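Local atomic coordinates of bifunctional protein PutA (Bdellovibrio bacteriovorus, PDB entry 5UR2), a protein that probably carries out both steps of proline breakdown to glutamate, joining a flavin-dependent proline dehydrogenase to an NAD-dependent L-glutamate gamma-semialdehyde dehydrogenase in one chain. Residues B[41-46]-B[52-57]; B[161-166]-B[226-231]; B[256-261]-B[291-296]; B[540-545]-B[632-637]; B[587-592]-B[777-782]. All blocks are in the same frame, centred on the assembly; numbering follows the deposited sequence.

Contact 1: residues B[41-46]-B[52-57]; sequences EWSMKN and NMFRFV
Ser43 and Met53 mark the closest backbone approach between 41-46 and 52-57, with 7.7 Å between Ser43 CA and Met53 CA. The two segments belong to consecutive helices, 35-45 and 47-59. Asn46 separates them: it is the first residue to leave helical geometry after one helix, and it caps the next through a weak hydrogen bond from Lys48 N. Contact across this helical hairpin is small and rests on one pair. The hydroxyl of Ser43 meets the Phe54 ring obliquely at its outer end, with OG 3.6 Å from CE1 and 4.2 Å from CZ. OG lies beside its own backbone N (chi1 -74°), from where it hydrogen-bonds to Ile39 O one turn earlier, so the buried hydroxyl is satisfied within its helix while it borders the ring. Met53 adds only its CB, 4.5 Å from Ser43 OG; the rest of its side chain turns aside to Phe77. Away from the serine, Phe54 packs on Leu420 and Leu421, and Val57 on Leu416 and Val417, so that helix 409-423 joins the hairpin. Helix 66-76 receives Phe56, and Arg55 NH2 hydrogen-bonds to Thr974 O of the second subunit.

Contact 2: residues B[161-166]-B[226-231]; sequences KYMELV and FRLGME
The side chain of Leu228 reaches between Met163 and Val166 on the neighbouring helix. Its CG stands anti to the backbone N (chi1 179°), which carries the branch toward helix 152-173 and brings Leu228 CD2 to 3.4 Å from Met163 O. That carbonyl also accepts a hydrogen bond from Thr167 OG1, so the methyl covers a polar atom that already has a partner. Val166 comes from the other helix alongside Leu228, the two side chains passing each other in opposite directions with Val166 CG1 3.8 Å from Leu228 CG. The same CG1 sits 4.0 Å from Gly229 CA. No side chain stands there, and the backbones draw nearer at this point, from 7.3 Å between Met163 CA and Leu228 CA to 6.4 Å between Val166 CA and Gly229 CA. Met163 closes the more exposed side: its chain bends at both chi2 and chi3, slanting across the leucine and placing CE 3.9 Å from Leu228 CD2. Deeper in, Val166 also packs on Val195 of strand 194-197. The short helical segments run parallel, at 0°, with axes 9.9 Å apart. Such side-by-side alignment is characteristic of successive outer helices in a (beta/alpha)8 barrel, here the helices following strands 138-144 and 194-197 of the proline dehydrogenase barrel.

Contact 3: residues B[256-261]-B[291-296]; sequences LINEPE and QKRGTP
Two successive outer helices of the proline dehydrogenase barrel, 246-257 and 279-293, are linked near their C-terminal ends by Arg293, which reaches across to the main chain of Ile257. Arg293 NE donates to Ile257 O at 2.8 Å with an N-H...O angle of 159°; the oxygen lies in the guanidinium plane, whereas NE stands above the carbonyl plane. Arg293 NH2 adds a weak bond to the same oxygen, 3.2 Å away, and a further hydrogen bond to Tyr265 O. A carbonyl at the last turn of a helix would be expected to attract a cation such as this. In the barrel these helices follow strands 235-238 and 268-273, so the arginine joins neighbouring beta-alpha units. Over one guanidinium face lies Ile257 CD1, 3.5 Å from Arg293 NE. The isoleucine crosses the arginine at about a right angle, its first torsion (chi1 74°) turning CG1 and CD1 toward the guanidinium. Asn258 OD1 flanks the aliphatic part, 3.7 Å from Arg293 CG. Past the positive-phi Gly294 the chain turns back along the edge of its own guanidinium, where Arg293 NH1 donates to Thr295 O, tilted 24° from the plane, at 2.9 Å and weakly to Pro296 O, further restricting rotation of the group.

Contact 4: residues B[540-545]-B[632-637]; sequences QAAQTA and RGVTAV
The carboxamide of Gln543 meets Val634 at its oxygen end rather than over its broad part: Gln543 OE1 lies 3.3 Å from Val634 CG2. The same oxygen also takes a hydrogen bond from a water, 2.6 Å from OE1, and this water in turn accepts one from Val634 N at 3.0 Å. The amide thus reaches the strand's peptide through one bridging molecule, and the main-chain N-H of a buried residue is satisfied. Gln543 gets there with CG anti to its backbone N (chi1 -177°) and a bend at chi2 (65°) that turns OE1 toward the strand. The contact belongs to the Rossmann-type half of the aldehyde dehydrogenase fold, where helix 532-549 covers one face of the sheet and strand 623-638 runs between 661-665 and 711-717. Val634 projects from that strand into the helix with both methyls engaged: its CG2 is 3.7 Å and its CG1 3.8 Å from Ala542 CB. CG2 also lies 3.5 Å from Gln543 N, against the helix backbone. Thr635 points to the other face of the sheet, toward Ala655 of helix 646-657. Ala542 additionally touches Val663, and its carbonyl oxygen accepts a hydrogen bond from Thr661 OG1, tying the helix to the adjoining strand.

Contact 5: residues B[587-592]-B[777-782]; sequences WAEADG and GQKCSA
A lone salt bridge, Glu589 to Lys779, spans two backbones that stay far apart: Glu589 CA and Lys779 CA, the nearest pair, are separated by 11.3 Å. Lys779 crosses most of this gap with a chain extended beyond CG, and Glu589 meets it from the first turn of its helix with a side chain bent at chi2 (-71°). Lys779 NZ donates to Glu589 OE1 at 2.8 Å, approaching on the syn side of the carboxylate and 16° out of its plane. The other oxygen, Glu589 OE2, is hydrogen-bonded to Tyr770 OH, so both ends of the carboxylate are held and its rotation is limited. Lys779 is followed directly by Cys780, the predicted nucleophile of the aldehyde dehydrogenase site, and opens a type I turn running to Ala782. Its side chain also lies about 8 Å from that of Glu746, the other predicted active-site residue. The bridge thus ties this loop to helix 587-611, and Asn751 ND2 secures the turn itself through Cys780 O and Ala782 O. Around the contact, Tyr770 comes from helix 761-773, the loop leads into strand 783-789, and the start of helix 587-611 packs through Trp587 on helix 476-491 and through Ala590 on helix 572-583.

How the contacts relate
From the N terminus, contact 1 closes a short loop of five residues, pairing two helices of the N-terminal region. Contacts 2 and 3 follow in series within the proline dehydrogenase barrel, spanning 59 and 29 residues. They adjoin each other: Arg227 NE forms a 2.9 Å salt bridge with Glu261 OE1, and Phe226 packs on Leu256 and Ile257, so helices 152-173, 211-232, 246-257 and 279-293 are joined in turn. In the aldehyde dehydrogenase part, contact 4 closes 86 residues, joining helix 532-549 to strand 623-638, and contact 5 closes 184, joining helix 587-611 to the loop before strand 783-789. Their segments alternate along the chain, so these loops cross, yet their nearest atoms remain about 15 Å apart.

Contact 1: residues B[41-46]-B[52-57]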
# COMPACT_ATOMS: atom_id res chain seq x y z
N GLU B 41 1.72 16.91 -40.92
CA GLU B 41 2.31 15.60 -41.15
C GLU B 41 3.08 15.12 -39.93
O GLU B 41 2.87 14.00 -39.44
CB GLU B 41 3.20 15.62 -42.40
N TRP B 42 3.96 15.97 -39.39
CA TRP B 42 4.71 15.59 -38.19
C TRP B 42 3.76 15.34 -37.02
O TRP B 42 3.97 14.40 -36.24
CB TRP B 42 5.74 16.67 -37.85
N SER B 43 2.69 16.14 -36.91
CA SER B 43 1.74 15.95 -35.81
C SER B 43 0.99 14.63 -35.93
O SER B 43 0.78 13.94 -34.92
CB SER B 43 0.76 17.12 -35.75
OG SER B 43 1.38 18.29 -35.24
N MET B 44 0.56 14.26 -37.14
CA MET B 44 -0.16 13.00 -37.29
C MET B 44 0.75 11.80 -37.09
O MET B 44 0.26 10.72 -36.74
CB MET B 44 -0.85 12.95 -38.66
CG MET B 44 -2.06 13.88 -38.79
SD MET B 44 -2.85 13.84 -40.42
CE MET B 44 -1.56 14.54 -41.46
N LYS B 45 2.07 11.97 -37.26
CA LYS B 45 3.03 10.89 -37.09
C LYS B 45 3.51 10.71 -35.65
O LYS B 45 3.98 9.62 -35.31
CB LYS B 45 4.24 11.11 -38.00
N ASN B 46 3.44 11.75 -34.81
CA ASN B 46 4.04 11.73 -33.47
C ASN B 46 3.14 12.50 -32.50
O ASN B 46 3.04 13.73 -32.59
CB ASN B 46 5.45 12.32 -33.52
CG ASN B 46 6.07 12.52 -32.14
OD1 ASN B 46 5.68 11.88 -31.16
ND2 ASN B 46 7.08 13.38 -32.07
N ASN B 52 2.95 19.17 -28.21
CA ASN B 52 3.83 20.32 -28.00
C ASN B 52 3.62 21.39 -29.06
O ASN B 52 3.65 22.59 -28.75
CB ASN B 52 5.29 19.87 -27.96
CG ASN B 52 5.61 19.05 -26.73
OD1 ASN B 52 4.90 19.11 -25.72
ND2 ASN B 52 6.69 18.28 -26.79
N MET B 53 3.43 21.00 -30.32
CA MET B 53 3.28 22.02 -31.36
C MET B 53 1.97 22.78 -31.18
O MET B 53 1.94 24.01 -31.35
CB MET B 53 3.40 21.40 -32.75
CG MET B 53 3.23 22.42 -33.90
SD MET B 53 4.40 23.82 -33.92
CE MET B 53 5.96 22.98 -34.14
N PHE B 54 0.89 22.08 -30.84
CA PHE B 54 -0.39 22.77 -30.67
C PHE B 54 -0.40 23.66 -29.42
O PHE B 54 -1.01 24.74 -29.43
CB PHE B 54 -1.55 21.76 -30.58
CG PHE B 54 -1.84 21.02 -31.87
CD1 PHE B 54 -1.01 21.15 -32.98
CD2 PHE B 54 -2.97 20.23 -31.98
CE1 PHE B 54 -1.29 20.47 -34.16
CE2 PHE B 54 -3.26 19.55 -33.16
CZ PHE B 54 -2.43 19.66 -34.25
N ARG B 55 0.26 23.22 -28.34
CA ARG B 55 0.36 24.06 -27.15
C ARG B 55 1.23 25.28 -27.41
O ARG B 55 0.91 26.39 -26.97
CB ARG B 55 0.95 23.25 -25.99
CG ARG B 55 -0.02 22.23 -25.42
CD ARG B 55 0.59 21.47 -24.25
NE ARG B 55 -0.43 20.69 -23.56
CZ ARG B 55 -0.17 19.86 -22.56
NH1 ARG B 55 1.08 19.70 -22.16
NH2 ARG B 55 -1.15 19.17 -21.99
N PHE B 56 2.33 25.09 -28.13
CA PHE B 56 3.18 26.22 -28.48
C PHE B 56 2.40 27.24 -29.29
O PHE B 56 2.40 28.44 -28.98
CB PHE B 56 4.40 25.77 -29.27
CG PHE B 56 5.31 26.89 -29.64
CD1 PHE B 56 6.24 27.35 -28.73
CD2 PHE B 56 5.19 27.53 -30.86
CE1 PHE B 56 7.08 28.40 -29.05
CE2 PHE B 56 6.01 28.59 -31.18
CZ PHE B 56 6.96 29.03 -30.28
N VAL B 57 1.68 26.78 -30.31
CA VAL B 57 0.87 27.69 -31.11
C VAL B 57 -0.13 28.41 -30.23
O VAL B 57 -0.37 29.61 -30.39
CB VAL B 57 0.19 26.92 -32.26
CG1 VAL B 57 -0.83 27.79 -32.98
CG2 VAL B 57 1.24 26.44 -33.24

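Contact 2: residues B[161-166]-B[226-231]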
# COMPACT_ATOMS: atom_id res chain seq x y z
N LYS B 161 -19.94 45.38 -30.43
CA LYS B 161 -19.27 44.95 -31.66
C LYS B 161 -20.27 44.46 -32.69
O LYS B 161 -20.17 44.81 -33.88
CB LYS B 161 -18.25 43.85 -31.36
CG LYS B 161 -16.92 44.35 -30.87
CD LYS B 161 -15.94 43.19 -30.78
CE LYS B 161 -14.59 43.65 -30.26
NZ LYS B 161 -13.55 42.58 -30.36
N TYR B 162 -21.26 43.67 -32.27
CA TYR B 162 -22.24 43.15 -33.22
C TYR B 162 -23.15 44.24 -33.75
O TYR B 162 -23.39 44.32 -34.97
CB TYR B 162 -23.04 42.02 -32.60
CG TYR B 162 -22.36 40.72 -32.90
CD1 TYR B 162 -22.64 40.03 -34.07
CD2 TYR B 162 -21.38 40.23 -32.06
CE1 TYR B 162 -21.99 38.87 -34.37
CE2 TYR B 162 -20.72 39.07 -32.37
CZ TYR B 162 -21.03 38.39 -33.52
OH TYR B 162 -20.36 37.22 -33.83
N MET B 163 -23.63 45.13 -32.87
CA MET B 163 -24.48 46.23 -33.33
C MET B 163 -23.75 47.08 -34.36
O MET B 163 -24.33 47.46 -35.38
CB MET B 163 -24.92 47.10 -32.15
CG MET B 163 -25.78 46.40 -31.07
SD MET B 163 -27.41 45.86 -31.63
CE MET B 163 -28.34 47.39 -31.68
N GLU B 164 -22.46 47.38 -34.12
CA GLU B 164 -21.70 48.16 -35.10
C GLU B 164 -21.47 47.37 -36.38
O GLU B 164 -21.56 47.93 -37.47
CB GLU B 164 -20.36 48.60 -34.50
CG GLU B 164 -20.47 49.68 -33.44
CD GLU B 164 -19.28 49.68 -32.50
OE1 GLU B 164 -18.29 48.97 -32.80
OE2 GLU B 164 -19.33 50.39 -31.46
N LEU B 165 -21.17 46.07 -36.26
CA LEU B 165 -20.93 45.25 -37.44
C LEU B 165 -22.15 45.23 -38.35
O LEU B 165 -22.03 45.43 -39.56
CB LEU B 165 -20.53 43.82 -37.06
CG LEU B 165 -20.42 42.87 -38.26
CD1 LEU B 165 -19.29 43.27 -39.17
CD2 LEU B 165 -20.24 41.42 -37.82
N VAL B 166 -23.33 44.97 -37.77
CA VAL B 166 -24.54 44.85 -38.58
C VAL B 166 -24.86 46.17 -39.28
O VAL B 166 -25.17 46.19 -40.48
CB VAL B 166 -25.72 44.37 -37.72
CG1 VAL B 166 -27.03 44.51 -38.48
CG2 VAL B 166 -25.49 42.94 -37.29
N PHE B 226 -31.00 40.83 -32.96
CA PHE B 226 -32.00 40.32 -33.89
C PHE B 226 -32.84 41.45 -34.46
O PHE B 226 -33.17 41.44 -35.65
CB PHE B 226 -32.90 39.29 -33.20
CG PHE B 226 -32.35 37.90 -33.21
CD1 PHE B 226 -31.01 37.67 -32.92
CD2 PHE B 226 -33.16 36.82 -33.51
CE1 PHE B 226 -30.50 36.37 -32.93
CE2 PHE B 226 -32.65 35.52 -33.53
CZ PHE B 226 -31.32 35.30 -33.23
N ARG B 227 -33.17 42.45 -33.64
CA ARG B 227 -34.00 43.54 -34.13
C ARG B 227 -33.27 44.37 -35.18
O ARG B 227 -33.80 44.64 -36.26
CB ARG B 227 -34.46 44.43 -32.97
CG ARG B 227 -35.23 45.67 -33.46
CD ARG B 227 -35.66 46.60 -32.32
NE ARG B 227 -36.53 45.93 -31.36
CZ ARG B 227 -36.26 45.81 -30.06
NH1 ARG B 227 -35.14 46.32 -29.57
NH2 ARG B 227 -37.12 45.19 -29.26
N LEU B 228 -32.03 44.78 -34.87
CA LEU B 228 -31.26 45.56 -35.83
C LEU B 228 -31.07 44.80 -37.14
O LEU B 228 -31.18 45.38 -38.22
CB LEU B 228 -29.92 45.96 -35.22
CG LEU B 228 -29.01 46.77 -36.15
CD1 LEU B 228 -29.69 48.10 -36.47
CD2 LEU B 228 -27.66 47.03 -35.49
N GLY B 229 -30.74 43.51 -37.05
CA GLY B 229 -30.61 42.72 -38.27
C GLY B 229 -31.88 42.72 -39.10
O GLY B 229 -31.85 42.95 -40.32
N MET B 230 -33.02 42.48 -38.45
CA MET B 230 -34.29 42.49 -39.15
C MET B 230 -34.52 43.84 -39.81
O MET B 230 -34.89 43.91 -40.99
CB MET B 230 -35.42 42.17 -38.18
CG MET B 230 -36.81 42.11 -38.82
SD MET B 230 -38.11 41.68 -37.63
CE MET B 230 -38.00 43.08 -36.52
N GLU B 231 -34.25 44.92 -39.08
CA GLU B 231 -34.49 46.24 -39.65
C GLU B 231 -33.60 46.49 -40.87
O GLU B 231 -34.05 47.10 -41.84
CB GLU B 231 -34.26 47.32 -38.59
CG GLU B 231 -35.33 47.34 -37.52
CD GLU B 231 -34.96 48.17 -36.31
OE1 GLU B 231 -33.80 48.64 -36.23
OE2 GLU B 231 -35.82 48.35 -35.42

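Contact 3: residues B[256-261]-B[291-296]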
# COMPACT_ATOMS: atom_id res chain seq x y z
N LEU B 256 -37.55 33.70 -28.73
CA LEU B 256 -37.23 35.03 -29.25
C LEU B 256 -37.89 35.27 -30.60
O LEU B 256 -38.56 36.29 -30.80
CB LEU B 256 -35.71 35.20 -29.32
CG LEU B 256 -35.20 36.61 -29.61
CD1 LEU B 256 -35.71 37.61 -28.56
CD2 LEU B 256 -33.67 36.60 -29.66
N ILE B 257 -37.70 34.35 -31.56
CA ILE B 257 -38.21 34.57 -32.92
C ILE B 257 -39.70 34.31 -33.04
O ILE B 257 -40.26 34.54 -34.12
CB ILE B 257 -37.49 33.73 -34.00
CG1 ILE B 257 -37.91 32.27 -33.95
CG2 ILE B 257 -35.95 33.84 -33.89
CD1 ILE B 257 -37.52 31.48 -35.23
N ASN B 258 -40.36 33.83 -31.99
CA ASN B 258 -41.81 33.74 -31.96
C ASN B 258 -42.48 34.95 -31.33
O ASN B 258 -43.72 34.99 -31.27
CB ASN B 258 -42.28 32.47 -31.23
CG ASN B 258 -43.69 32.05 -31.65
OD1 ASN B 258 -44.04 32.10 -32.83
ND2 ASN B 258 -44.51 31.64 -30.68
N GLU B 259 -41.71 35.93 -30.85
CA GLU B 259 -42.29 37.15 -30.31
C GLU B 259 -42.94 37.98 -31.42
O GLU B 259 -42.53 37.92 -32.59
CB GLU B 259 -41.22 37.98 -29.58
CG GLU B 259 -40.62 37.26 -28.37
CD GLU B 259 -39.49 38.05 -27.72
OE1 GLU B 259 -39.15 39.16 -28.21
OE2 GLU B 259 -38.93 37.54 -26.71
N PRO B 260 -43.98 38.77 -31.09
CA PRO B 260 -44.73 39.51 -32.13
C PRO B 260 -43.88 40.26 -33.14
O PRO B 260 -44.12 40.15 -34.36
CB PRO B 260 -45.59 40.47 -31.29
CG PRO B 260 -45.83 39.76 -30.02
CD PRO B 260 -44.56 38.97 -29.74
N GLU B 261 -42.87 41.00 -32.69
CA GLU B 261 -42.10 41.82 -33.62
C GLU B 261 -41.22 40.98 -34.55
O GLU B 261 -40.73 41.52 -35.54
CB GLU B 261 -41.24 42.82 -32.84
CG GLU B 261 -40.02 42.20 -32.14
CD GLU B 261 -39.15 43.23 -31.42
OE1 GLU B 261 -38.74 44.23 -32.05
OE2 GLU B 261 -38.85 43.02 -30.22
N GLN B 291 -43.77 25.31 -38.04
CA GLN B 291 -45.13 25.31 -38.53
C GLN B 291 -46.03 26.16 -37.64
O GLN B 291 -46.74 27.05 -38.11
CB GLN B 291 -45.64 23.88 -38.62
CG GLN B 291 -46.92 23.75 -39.41
CD GLN B 291 -47.63 22.45 -39.13
OE1 GLN B 291 -47.30 21.74 -38.18
NE2 GLN B 291 -48.61 22.11 -39.97
N LYS B 292 -45.95 25.95 -36.32
CA LYS B 292 -46.74 26.74 -35.39
C LYS B 292 -46.39 28.22 -35.51
O LYS B 292 -47.28 29.08 -35.45
CB LYS B 292 -46.51 26.23 -33.96
CG LYS B 292 -47.01 27.14 -32.86
CD LYS B 292 -46.55 26.63 -31.49
N ARG B 293 -45.11 28.53 -35.70
CA ARG B 293 -44.70 29.92 -35.85
C ARG B 293 -45.39 30.57 -37.05
O ARG B 293 -45.79 31.73 -36.99
CB ARG B 293 -43.18 30.01 -35.98
CG ARG B 293 -42.66 31.42 -36.21
CD ARG B 293 -41.15 31.44 -36.19
NE ARG B 293 -40.57 32.78 -36.23
CZ ARG B 293 -39.91 33.28 -37.27
NH1 ARG B 293 -39.73 32.56 -38.38
NH2 ARG B 293 -39.40 34.50 -37.21
N GLY B 294 -45.56 29.81 -38.14
CA GLY B 294 -46.22 30.32 -39.32
C GLY B 294 -45.34 31.08 -40.29
O GLY B 294 -45.86 31.65 -41.25
N THR B 295 -44.03 31.12 -40.05
CA THR B 295 -43.08 31.76 -40.91
C THR B 295 -41.82 30.90 -40.81
O THR B 295 -41.42 30.54 -39.70
CB THR B 295 -42.79 33.20 -40.51
OG1 THR B 295 -43.98 33.99 -40.65
CG2 THR B 295 -41.63 33.79 -41.33
N PRO B 296 -41.21 30.54 -41.93
CA PRO B 296 -40.01 29.71 -41.85
C PRO B 296 -38.84 30.44 -41.19
O PRO B 296 -38.80 31.67 -41.10
CB PRO B 296 -39.71 29.38 -43.32
CG PRO B 296 -41.05 29.60 -44.04
CD PRO B 296 -41.69 30.73 -43.31

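Contact 4: residues B[540-545]-B[632-637]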
# COMPACT_ATOMS: atom_id res chain seq x y z
N GLN B 540 -19.06 5.87 27.45
CA GLN B 540 -19.32 4.52 27.96
C GLN B 540 -20.05 3.67 26.94
O GLN B 540 -19.70 2.50 26.75
CB GLN B 540 -20.13 4.58 29.27
CG GLN B 540 -19.33 4.99 30.54
CD GLN B 540 -18.21 4.01 30.89
OE1 GLN B 540 -18.26 2.83 30.54
NE2 GLN B 540 -17.18 4.51 31.58
N ALA B 541 -21.06 4.24 26.26
CA ALA B 541 -21.80 3.49 25.24
C ALA B 541 -20.89 3.05 24.09
O ALA B 541 -20.99 1.92 23.60
CB ALA B 541 -22.97 4.32 24.71
N ALA B 542 -19.97 3.93 23.67
CA ALA B 542 -19.04 3.60 22.59
C ALA B 542 -18.05 2.52 23.01
O ALA B 542 -17.75 1.61 22.23
CB ALA B 542 -18.27 4.86 22.17
N GLN B 543 -17.54 2.61 24.24
CA GLN B 543 -16.59 1.61 24.72
C GLN B 543 -17.25 0.24 24.86
O GLN B 543 -16.69 -0.77 24.43
CB GLN B 543 -15.97 2.09 26.04
CG GLN B 543 -14.91 1.16 26.61
CD GLN B 543 -13.67 1.05 25.72
OE1 GLN B 543 -13.34 1.96 24.96
NE2 GLN B 543 -12.99 -0.09 25.81
N THR B 544 -18.46 0.20 25.42
CA THR B 544 -19.17 -1.08 25.51
C THR B 544 -19.41 -1.65 24.12
O THR B 544 -19.16 -2.84 23.88
CB THR B 544 -20.51 -0.88 26.24
OG1 THR B 544 -20.26 -0.56 27.60
CG2 THR B 544 -21.36 -2.15 26.19
N ALA B 545 -19.87 -0.81 23.20
CA ALA B 545 -20.14 -1.28 21.84
C ALA B 545 -18.86 -1.76 21.15
O ALA B 545 -18.90 -2.75 20.40
CB ALA B 545 -20.79 -0.16 21.03
N ARG B 632 -8.54 0.38 16.64
CA ARG B 632 -7.90 1.00 17.81
C ARG B 632 -8.81 1.17 19.03
O ARG B 632 -8.36 0.95 20.15
CB ARG B 632 -7.31 2.37 17.44
CG ARG B 632 -6.33 2.36 16.27
CD ARG B 632 -5.50 3.66 16.17
NE ARG B 632 -4.39 3.68 17.12
CZ ARG B 632 -4.28 4.53 18.14
NH1 ARG B 632 -5.20 5.46 18.34
NH2 ARG B 632 -3.23 4.46 18.96
N GLY B 633 -10.06 1.57 18.86
CA GLY B 633 -10.94 1.78 20.01
C GLY B 633 -11.94 2.90 19.74
O GLY B 633 -12.32 3.12 18.60
N VAL B 634 -12.32 3.61 20.81
CA VAL B 634 -13.30 4.68 20.67
C VAL B 634 -12.64 5.87 19.97
O VAL B 634 -11.56 6.32 20.36
CB VAL B 634 -13.86 5.09 22.04
CG1 VAL B 634 -14.75 6.32 21.88
CG2 VAL B 634 -14.69 3.94 22.67
N THR B 635 -13.30 6.38 18.93
CA THR B 635 -12.79 7.50 18.15
C THR B 635 -13.63 8.73 18.40
O THR B 635 -14.85 8.70 18.20
CB THR B 635 -12.77 7.16 16.66
OG1 THR B 635 -11.86 6.08 16.46
CG2 THR B 635 -12.35 8.36 15.82
N ALA B 636 -12.99 9.82 18.80
CA ALA B 636 -13.65 11.11 18.97
C ALA B 636 -13.59 11.86 17.64
O ALA B 636 -12.50 12.04 17.09
CB ALA B 636 -12.99 11.92 20.08
N VAL B 637 -14.74 12.27 17.13
CA VAL B 637 -14.85 12.97 15.86
C VAL B 637 -15.35 14.39 16.13
O VAL B 637 -16.48 14.59 16.61
CB VAL B 637 -15.79 12.22 14.89
CG1 VAL B 637 -16.10 13.08 13.67
CG2 VAL B 637 -15.14 10.90 14.48
O HOH W 1 -11.31 2.76 23.48

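Contact 5: residues B[587-592]-B[777-782]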
# COMPACT_ATOMS: atom_id res chain seq x y z
N TRP B 587 -26.76 26.10 -3.86
CA TRP B 587 -27.26 24.83 -4.38
C TRP B 587 -26.16 23.86 -4.83
O TRP B 587 -26.12 22.70 -4.40
CB TRP B 587 -28.21 25.05 -5.57
CG TRP B 587 -29.57 25.64 -5.28
CD1 TRP B 587 -29.94 26.41 -4.20
CD2 TRP B 587 -30.75 25.52 -6.09
NE1 TRP B 587 -31.27 26.75 -4.30
CE2 TRP B 587 -31.78 26.22 -5.46
CE3 TRP B 587 -31.02 24.86 -7.30
CZ2 TRP B 587 -33.07 26.30 -5.99
CZ3 TRP B 587 -32.29 24.95 -7.83
CH2 TRP B 587 -33.30 25.66 -7.18
N ALA B 588 -25.29 24.31 -5.74
CA ALA B 588 -24.29 23.42 -6.32
C ALA B 588 -23.21 23.05 -5.30
O ALA B 588 -22.67 21.94 -5.35
CB ALA B 588 -23.66 24.05 -7.56
N GLU B 589 -22.88 23.97 -4.39
CA GLU B 589 -21.95 23.66 -3.31
C GLU B 589 -22.50 22.58 -2.38
O GLU B 589 -21.81 21.62 -2.04
CB GLU B 589 -21.63 24.94 -2.53
CG GLU B 589 -21.00 25.98 -3.41
CD GLU B 589 -19.60 25.58 -3.77
OE1 GLU B 589 -18.75 25.45 -2.85
OE2 GLU B 589 -19.36 25.30 -4.97
N ALA B 590 -23.77 22.72 -1.97
CA ALA B 590 -24.40 21.71 -1.14
C ALA B 590 -24.48 20.37 -1.86
O ALA B 590 -24.27 19.31 -1.25
CB ALA B 590 -25.79 22.18 -0.71
N ASP B 591 -24.81 20.38 -3.16
CA ASP B 591 -24.87 19.13 -3.94
C ASP B 591 -23.50 18.45 -3.98
O ASP B 591 -23.40 17.23 -3.81
CB ASP B 591 -25.36 19.40 -5.36
CG ASP B 591 -25.38 18.14 -6.23
OD1 ASP B 591 -25.82 17.08 -5.76
OD2 ASP B 591 -24.92 18.23 -7.38
N GLY B 592 -22.45 19.23 -4.25
CA GLY B 592 -21.11 18.68 -4.19
C GLY B 592 -20.79 18.11 -2.82
O GLY B 592 -20.05 17.11 -2.72
N GLY B 777 -15.39 31.94 0.19
CA GLY B 777 -14.04 31.75 0.67
C GLY B 777 -13.94 30.94 1.94
O GLY B 777 -12.85 30.85 2.51
N GLN B 778 -15.03 30.32 2.39
CA GLN B 778 -15.04 29.58 3.65
C GLN B 778 -14.61 28.12 3.43
O GLN B 778 -15.33 27.17 3.73
CB GLN B 778 -16.42 29.65 4.30
CG GLN B 778 -16.96 31.08 4.55
CD GLN B 778 -18.34 31.09 5.21
OE1 GLN B 778 -18.48 31.43 6.39
NE2 GLN B 778 -19.37 30.68 4.46
N LYS B 779 -13.39 27.96 2.90
CA LYS B 779 -12.80 26.65 2.67
C LYS B 779 -11.36 26.68 3.12
O LYS B 779 -10.69 27.71 3.01
CB LYS B 779 -12.87 26.22 1.20
CG LYS B 779 -14.26 26.28 0.59
CD LYS B 779 -14.31 25.72 -0.84
CE LYS B 779 -15.74 25.90 -1.43
NZ LYS B 779 -15.92 25.33 -2.79
N CYS B 780 -10.89 25.56 3.67
CA CYS B 780 -9.47 25.48 4.01
C CYS B 780 -8.60 25.54 2.77
O CYS B 780 -7.42 25.90 2.87
CB CYS B 780 -9.17 24.20 4.81
SG CYS B 780 -9.87 24.12 6.51
N SER B 781 -9.14 25.17 1.61
CA SER B 781 -8.43 25.18 0.35
C SER B 781 -8.56 26.49 -0.42
O SER B 781 -7.99 26.61 -1.51
CB SER B 781 -8.92 24.02 -0.53
OG SER B 781 -10.32 24.13 -0.77
N ALA B 782 -9.30 27.47 0.11
CA ALA B 782 -9.66 28.65 -0.66
C ALA B 782 -8.43 29.48 -1.02
O ALA B 782 -7.49 29.62 -0.22
CB ALA B 782 -10.65 29.52 0.13